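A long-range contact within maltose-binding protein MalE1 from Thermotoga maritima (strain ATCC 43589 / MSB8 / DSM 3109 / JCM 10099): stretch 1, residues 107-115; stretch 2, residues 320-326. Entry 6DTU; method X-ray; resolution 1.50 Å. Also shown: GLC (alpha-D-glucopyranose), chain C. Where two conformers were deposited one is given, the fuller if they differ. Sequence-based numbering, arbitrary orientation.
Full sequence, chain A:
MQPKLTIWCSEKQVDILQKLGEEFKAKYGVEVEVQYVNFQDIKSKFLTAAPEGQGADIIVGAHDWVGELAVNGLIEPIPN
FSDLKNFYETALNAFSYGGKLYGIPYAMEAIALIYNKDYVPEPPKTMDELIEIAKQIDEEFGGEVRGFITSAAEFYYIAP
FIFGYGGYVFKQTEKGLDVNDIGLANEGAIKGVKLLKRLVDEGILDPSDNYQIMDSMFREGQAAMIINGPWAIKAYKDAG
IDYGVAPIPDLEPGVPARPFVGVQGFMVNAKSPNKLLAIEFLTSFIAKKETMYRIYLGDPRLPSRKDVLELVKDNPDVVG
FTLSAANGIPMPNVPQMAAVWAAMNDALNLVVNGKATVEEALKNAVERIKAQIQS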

ATOM      1  N   ALA A 107       6.954  -6.531   5.778  1.00 12.91           N
ATOM      2  CA  ALA A 107       6.869  -5.152   6.244  1.00 12.67           C
ATOM      3  C   ALA A 107       5.417  -4.724   6.316  1.00 14.32           C
ATOM      4  O   ALA A 107       4.556  -5.267   5.614  1.00 14.13           O
ATOM      5  CB  ALA A 107       7.598  -4.190   5.297  1.00 15.62           C
ATOM      6  N   MET A 108       5.153  -3.740   7.161  1.00 15.07           N
ATOM      7  CA  MET A 108       3.912  -2.980   7.088  1.00 13.89           C
ATOM      8  C   MET A 108       4.210  -1.568   6.594  1.00 15.13           C
ATOM      9  O   MET A 108       5.368  -1.169   6.428  1.00 12.56           O
ATOM     10  CB  MET A 108       3.158  -2.966   8.424  1.00 18.47           C
ATOM     11  CG  MET A 108       3.866  -2.194   9.496  1.00 14.83           C
ATOM     12  SD  MET A 108       2.882  -2.015  11.009  1.00 23.07           S
ATOM     13  CE  MET A 108       2.045  -0.457  10.698  1.00 23.16           C
ATOM     14  N   GLU A 109       3.145  -0.813   6.335  1.00 14.03           N
ATOM     15  CA  GLU A 109       3.321   0.480   5.691  1.00 12.71           C
ATOM     16  C   GLU A 109       2.041   1.289   5.830  1.00 11.36           C
ATOM     17  O   GLU A 109       0.958   0.743   6.070  1.00 13.55           O
ATOM     18  CB  GLU A 109       3.633   0.307   4.199  1.00 12.55           C
ATOM     19  CG  GLU A 109       2.473  -0.364   3.455  1.00 11.82           C
ATOM     20  CD  GLU A 109       2.849  -0.907   2.102  1.00 14.67           C
ATOM     21  OE1 GLU A 109       4.049  -0.958   1.780  1.00 14.70           O
ATOM     22  OE2 GLU A 109       1.923  -1.273   1.357  1.00 15.33           O
ATOM     23  N   ALA A 110       2.179   2.605   5.657  1.00 10.58           N
ATOM     24  CA  ALA A 110       1.048   3.508   5.495  1.00 10.77           C
ATOM     25  C   ALA A 110       1.567   4.751   4.802  1.00 12.20           C
ATOM     26  O   ALA A 110       2.731   5.126   4.973  1.00 14.64           O
ATOM     27  CB  ALA A 110       0.460   3.914   6.849  1.00 12.97           C
ATOM     28  N   ILE A 111       0.693   5.382   4.011  1.00 13.05           N
ATOM     29  CA  ILE A 111       1.089   6.641   3.380  1.00 12.23           C
ATOM     30  C   ILE A 111       1.197   7.740   4.435  1.00 14.56           C
ATOM     31  O   ILE A 111       0.645   7.644   5.533  1.00 13.98           O
ATOM     32  CB  ILE A 111       0.184   7.053   2.204  1.00 14.18           C
ATOM     33  CG1 ILE A 111      -1.264   7.284   2.629  1.00 12.53           C
ATOM     34  CG2 ILE A 111       0.201   5.959   1.124  1.00 15.47           C
ATOM     35  CD1 ILE A 111      -2.222   7.502   1.429  1.00 16.10           C
ATOM     36  N   ALA A 112       1.965   8.774   4.100  1.00 15.13           N
ATOM     37  CA  ALA A 112       2.279   9.877   4.994  1.00 14.79           C
ATOM     38  C   ALA A 112       2.601  11.097   4.144  1.00 14.01           C
ATOM     39  O   ALA A 112       2.636  11.034   2.908  1.00 14.74           O
ATOM     40  CB  ALA A 112       3.466   9.538   5.909  1.00 15.18           C
ATOM     41  N   LEU A 113       2.813  12.232   4.799  1.00 13.30           N
ATOM     42  CA  LEU A 113       3.301  13.400   4.082  1.00 13.60           C
ATOM     43  C   LEU A 113       4.799  13.242   3.883  1.00 15.05           C
ATOM     44  O   LEU A 113       5.552  13.088   4.849  1.00 16.03           O
ATOM     45  CB  LEU A 113       3.012  14.681   4.851  1.00 14.71           C
ATOM     46  CG  LEU A 113       3.400  15.989   4.185  1.00 17.34           C
ATOM     47  CD1 LEU A 113       2.425  16.317   3.082  1.00 18.34           C
ATOM     48  CD2 LEU A 113       3.387  17.073   5.264  1.00 18.73           C
ATOM     49  N   ILE A 114       5.227  13.218   2.626  1.00 13.38           N
ATOM     50  CA  ILE A 114       6.635  13.246   2.265  1.00 16.07           C
ATOM     51  C   ILE A 114       6.894  14.620   1.677  1.00 14.49           C
ATOM     52  O   ILE A 114       6.160  15.068   0.791  1.00 14.63           O
ATOM     53  CB  ILE A 114       6.978  12.151   1.243  1.00 13.59           C
ATOM     54  CG1 ILE A 114       6.590  10.788   1.800  1.00 14.90           C
ATOM     55  CG2 ILE A 114       8.484  12.182   0.923  1.00 14.89           C
ATOM     56  CD1 ILE A 114       6.752   9.704   0.786  1.00 16.22           C
ATOM     57  N   TYR A 115       7.892  15.317   2.197  1.00 15.84           N
ATOM     58  CA  TYR A 115       8.086  16.697   1.784  1.00 16.40           C
ATOM     59  C   TYR A 115       9.545  16.986   1.456  1.00 15.17           C
ATOM     60  O   TYR A 115      10.462  16.391   2.028  1.00 16.76           O
ATOM     61  CB  TYR A 115       7.529  17.679   2.840  1.00 16.06           C
ATOM     62  CG  TYR A 115       8.210  17.549   4.198  1.00 17.34           C
ATOM     63  CD1 TYR A 115       9.215  18.436   4.572  1.00 19.83           C
ATOM     64  CD2 TYR A 115       7.874  16.518   5.082  1.00 16.92           C
ATOM     65  CE1 TYR A 115       9.854  18.318   5.799  1.00 20.74           C
ATOM     66  CE2 TYR A 115       8.501  16.394   6.325  1.00 20.96           C
ATOM     67  CZ  TYR A 115       9.496  17.307   6.674  1.00 21.29           C
ATOM     68  OH  TYR A 115      10.149  17.204   7.894  1.00 24.95           O
TER
HETATM   69  C1  GLC C   2       1.030   0.862  -2.784  1.00 12.63           C
HETATM   70  C2  GLC C   2       0.495   0.053  -1.660  1.00 12.95           C
HETATM   71  C3  GLC C   2      -0.578  -0.830  -2.108  1.00 13.78           C
HETATM   72  C4  GLC C   2      -1.708  -0.047  -2.744  1.00 10.93           C
HETATM   73  C5  GLC C   2      -1.197   0.856  -3.908  1.00 11.85           C
HETATM   74  C6  GLC C   2      -2.185   1.793  -4.359  1.00 13.17           C
HETATM   75  O2  GLC C   2       1.583  -0.794  -1.189  1.00 14.30           O
HETATM   76  O3  GLC C   2      -1.176  -1.541  -0.960  1.00 12.94           O
HETATM   77  O4  GLC C   2      -2.679  -0.972  -3.348  1.00 15.28           O
HETATM   78  O5  GLC C   2      -0.052   1.681  -3.336  1.00 14.15           O
HETATM   79  O6  GLC C   2      -1.755   2.339  -5.596  1.00 17.84           O
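Stretch 2 320-326: GFTLSAA

How does the second stretch lie on the first? Stretch 2 is part of a helix that begins earlier in the chain, with backbone hydrogen bonds from Ser-324 N to Gly-320 O (3.1 Å) and from Ala-325 N to Phe-321 O (2.8 Å). Stretch 1 is extended, with strand at 107-109 and again at 112-115. The helix runs nearly antiparallel to the second strand: their N-to-C directions differ by 150°, and the axes approach to 8.6 Å. Passing along stretch 1 from Met-108 to Ile-114 therefore means moving back along the helix, from Ala-325 to Phe-321. The two segments bury 335 Å² between them, although touching residues are at least 207 positions apart in sequence.

What meets the helix at the start of stretch 1? Ala-107 is out of reach, but Met-108 sends its side chain across: its CA-to-CB bond points sideways, yet chi1 p and chi2 t carry the end nearer, so that Met-108 CE lies 3.7 Å from Ala-325 CB. Glu-109 takes no part in the contact. Its side chain leads away to the sugar, where GLC O2 donates a hydrogen bond to Glu-109 OE2 at 2.6 Å, in keeping with a maltose-binding protein.

Why can the backbones come so close around Ala-110 and Ile-111? Small residues meet here: Ala-110 points its methyl toward the helix, and Ala-110 CB lies 3.9 Å from Ala-325 CB, with the CA atoms of Ala-110 and Ala-325 just 5.3 Å apart. On the same residue, Ala-110 O approaches Phe-321 CD1 to 3.3 Å; this carbonyl oxygen is buried by the contact without a hydrogen-bonding partner. The neighbouring carbonyl fares better. While the Ile-111 side chain points away, its backbone accepts a short hydrogen bond, Ser-324 OG to Ile-111 O at 2.6 Å. Ser-324, pointing toward stretch 1 with chi1 t, thus ties its helix directly to the backbone beside it.

What does the second strand offer the helix? Ala-112 and Ile-114 make apolar contacts with it. Ala-112 points toward the helix and touches two of its residues: Ala-112 CB is 3.7 Å from Ser-324 CB and 3.8 Å from Phe-321 CD1. Leu-113 then points away, as the alternation of a strand leads one to expect. At Ile-114 the CA-to-CB bond is sideways, but the side chain, with chi1 m and chi2 t, reaches back until Ile-114 CD1 stands 4.1 Å from Phe-321 CZ, at the edge of the ring. Phe-321 thereby spans Ala-110, Ala-112 and Ile-114, whereas Tyr-115 lies beyond reach.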

ATOM      1  N   GLY A 320       8.764   8.407  11.101  1.00 18.03           N
ATOM      2  CA  GLY A 320       7.690   9.170  10.470  1.00 17.85           C
ATOM      3  C   GLY A 320       6.541   8.303   9.975  1.00 19.66           C
ATOM      4  O   GLY A 320       5.364   8.620  10.191  1.00 17.19           O
ATOM      5  N   PHE A 321       6.860   7.208   9.282  1.00 18.06           N
ATOM      6  CA  PHE A 321       5.788   6.348   8.799  1.00 15.40           C
ATOM      7  C   PHE A 321       5.066   5.645   9.944  1.00 17.04           C
ATOM      8  O   PHE A 321       3.858   5.416   9.851  1.00 16.31           O
ATOM      9  CB  PHE A 321       6.321   5.346   7.757  1.00 17.27           C
ATOM     10  CG  PHE A 321       6.637   5.979   6.419  1.00 15.57           C
ATOM     11  CD1 PHE A 321       5.630   6.487   5.610  1.00 14.45           C
ATOM     12  CD2 PHE A 321       7.947   6.093   5.990  1.00 15.73           C
ATOM     13  CE1 PHE A 321       5.925   7.086   4.396  1.00 15.83           C
ATOM     14  CE2 PHE A 321       8.244   6.699   4.778  1.00 17.80           C
ATOM     15  CZ  PHE A 321       7.234   7.192   3.992  1.00 15.43           C
ATOM     16  N   THR A 322       5.785   5.307  11.019  1.00 18.00           N
ATOM     17  CA  THR A 322       5.152   4.710  12.189  1.00 15.75           C
ATOM     18  C   THR A 322       4.157   5.677  12.821  1.00 17.49           C
ATOM     19  O   THR A 322       3.044   5.280  13.177  1.00 17.86           O
ATOM     20  CB  THR A 322       6.248   4.282  13.174  1.00 21.00           C
ATOM     21  OG1 THR A 322       7.064   3.276  12.561  1.00 20.92           O
ATOM     22  CG2 THR A 322       5.674   3.706  14.442  1.00 17.77           C
ATOM     23  N   LEU A 323       4.531   6.953  12.950  1.00 18.23           N
ATOM     24  CA  LEU A 323       3.594   7.959  13.446  0.54 18.38           C
ATOM     25  C   LEU A 323       2.340   8.027  12.583  1.00 15.38           C
ATOM     26  O   LEU A 323       1.228   8.180  13.096  1.00 21.04           O
ATOM     27  CB  LEU A 323       4.272   9.329  13.494  0.54 20.77           C
ATOM     28  CG  LEU A 323       5.286   9.577  14.615  0.54 21.91           C
ATOM     29  CD1 LEU A 323       5.865  10.977  14.501  0.54 20.49           C
ATOM     30  CD2 LEU A 323       4.656   9.355  15.988  0.54 25.12           C
ATOM     31  N   SER A 324       2.502   7.942  11.262  1.00 18.30           N
ATOM     32  CA  SER A 324       1.343   8.000  10.380  1.00 17.43           C
ATOM     33  C   SER A 324       0.490   6.749  10.531  1.00 19.76           C
ATOM     34  O   SER A 324      -0.741   6.840  10.652  1.00 20.34           O
ATOM     35  CB  SER A 324       1.792   8.206   8.922  1.00 17.16           C
ATOM     36  OG  SER A 324       0.673   8.364   8.055  1.00 17.05           O
ATOM     37  N   ALA A 325       1.140   5.575  10.576  1.00 18.65           N
ATOM     38  CA  ALA A 325       0.423   4.314  10.705  1.00 19.60           C
ATOM     39  C   ALA A 325      -0.285   4.185  12.044  1.00 20.55           C
ATOM     40  O   ALA A 325      -1.254   3.424  12.143  1.00 21.17           O
ATOM     41  CB  ALA A 325       1.392   3.148  10.532  1.00 16.69           C
ATOM     42  N   ALA A 326       0.171   4.913  13.065  1.00 20.36           N
ATOM     43  CA  ALA A 326      -0.439   4.796  14.385  1.00 21.81           C
ATOM     44  C   ALA A 326      -1.896   5.246  14.375  1.00 26.86           C
ATOM     45  O   ALA A 326      -2.699   4.755  15.177  1.00 26.79           O
ATOM     46  CB  ALA A 326       0.381   5.568  15.425  1.00 23.04           C
TER